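Tryptophan synthase alpha chain (Aquifex aeolicus, PDB 2EKC) probably catalyses, as the alpha subunit of tryptophan synthase, the aldol cleavage of indoleglycerol phosphate to indole and glyceraldehyde 3-phosphate. Local coordinates at residues A236-L240 with L249-V253. Sequence-based numbering, arbitrary orientation.
Sequences ALVKL and LGNLV
With CG turned opposite the carbonyl carbon (chi1 -53° and -67°), L237 and L240 reach across to L249 and L252, two leucines of the other helix whose CG lies opposite the backbone N instead. The contact is wholly apolar, with no hydrogen bond between 236-240 and 249-253. L237 and L249 cross at about a right angle. The CD1 methyl of L249 lies along the L237 side chain, 3.5 Å from L237 CD2 and 3.6 Å from L237 CB. The same CD2 of L237 also lies 3.9 Å from CD2 of L252 and 4.0 Å from CG2 of V253, so one methyl group meets three residues of the facing helix. L240 approaches the backbone as well, its CD1 sitting 3.7 Å from CA of L249 and 3.8 Å from CD2 of L252. CD2 of L252 thus touches both L237 and L240, and CB of A236 adds a looser contact, 4.1 Å from CD2 of L252. The segments run nearly antiparallel, at 163°, and their backbones come nearest at L240 and L249. This is a short helical hairpin following the last strand of the TIM barrel, 230-233: helix 235-242 turns back through a brief connection into helix 246-258. L237 faces the barrel wall, touching S21 and L23 of strand 18-24, while V253 reaches L19 of the same strand. L249 packs on A36 and V40 of helix 30-42, and V253 on V40, so the hairpin joins the end of the barrel to its first strand and the helix that follows it.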
# COMPACT_ATOMS: atom_id res chain seq x y z
N ALA A 236 -10.18 -0.65 8.17
CA ALA A 236 -10.26 -0.76 9.62
C ALA A 236 -9.47 0.34 10.33
O ALA A 236 -9.88 0.83 11.38
CB ALA A 236 -9.75 -2.13 10.07
N LEU A 237 -8.35 0.73 9.74
CA LEU A 237 -7.53 1.78 10.34
C LEU A 237 -8.19 3.14 10.13
O LEU A 237 -8.26 3.96 11.04
CB LEU A 237 -6.13 1.79 9.72
CG LEU A 237 -5.35 0.47 9.71
CD1 LEU A 237 -3.98 0.71 9.13
CD2 LEU A 237 -5.23 -0.10 11.14
N VAL A 238 -8.68 3.37 8.91
CA VAL A 238 -9.32 4.63 8.55
C VAL A 238 -10.52 4.94 9.44
O VAL A 238 -10.71 6.08 9.87
CB VAL A 238 -9.73 4.61 7.06
CG1 VAL A 238 -10.58 5.82 6.71
CG2 VAL A 238 -8.49 4.57 6.20
N LYS A 239 -11.32 3.91 9.73
CA LYS A 239 -12.49 4.06 10.58
C LYS A 239 -12.12 4.67 11.94
O LYS A 239 -12.75 5.63 12.40
CB LYS A 239 -13.14 2.69 10.80
CG LYS A 239 -14.25 2.66 11.83
CD LYS A 239 -14.87 1.27 11.90
CE LYS A 239 -15.92 1.20 13.00
NZ LYS A 239 -16.78 -0.01 12.89
N LEU A 240 -11.10 4.11 12.57
CA LEU A 240 -10.64 4.60 13.86
C LEU A 240 -10.09 6.02 13.76
O LEU A 240 -10.33 6.85 14.62
CB LEU A 240 -9.57 3.66 14.42
CG LEU A 240 -10.10 2.27 14.79
CD1 LEU A 240 -8.96 1.37 15.24
CD2 LEU A 240 -11.15 2.41 15.90
N LEU A 249 -6.17 2.81 17.51
CA LEU A 249 -5.55 2.51 16.21
C LEU A 249 -4.21 1.81 16.43
O LEU A 249 -3.90 0.80 15.80
CB LEU A 249 -5.34 3.81 15.42
CG LEU A 249 -4.59 3.71 14.09
CD1 LEU A 249 -5.34 2.80 13.13
CD2 LEU A 249 -4.42 5.10 13.50
N GLY A 250 -3.40 2.36 17.34
CA GLY A 250 -2.12 1.76 17.64
C GLY A 250 -2.28 0.37 18.21
O GLY A 250 -1.50 -0.54 17.91
N ASN A 251 -3.31 0.19 19.03
CA ASN A 251 -3.58 -1.12 19.63
C ASN A 251 -3.94 -2.14 18.56
O ASN A 251 -3.51 -3.29 18.63
CB ASN A 251 -4.73 -1.03 20.65
CG ASN A 251 -4.33 -0.30 21.92
OD1 ASN A 251 -3.16 -0.23 22.27
ND2 ASN A 251 -5.33 0.24 22.62
N LEU A 252 -4.73 -1.72 17.58
CA LEU A 252 -5.14 -2.61 16.50
C LEU A 252 -3.95 -3.04 15.65
O LEU A 252 -3.84 -4.21 15.28
CB LEU A 252 -6.19 -1.92 15.62
CG LEU A 252 -6.68 -2.71 14.40
CD1 LEU A 252 -7.29 -4.04 14.84
CD2 LEU A 252 -7.71 -1.88 13.63
N VAL A 253 -3.06 -2.10 15.35
CA VAL A 253 -1.88 -2.41 14.55
C VAL A 253 -0.98 -3.38 15.31
O VAL A 253 -0.40 -4.29 14.72
CB VAL A 253 -1.08 -1.13 14.21
CG1 VAL A 253 0.29 -1.50 13.63
CG2 VAL A 253 -1.86 -0.28 13.22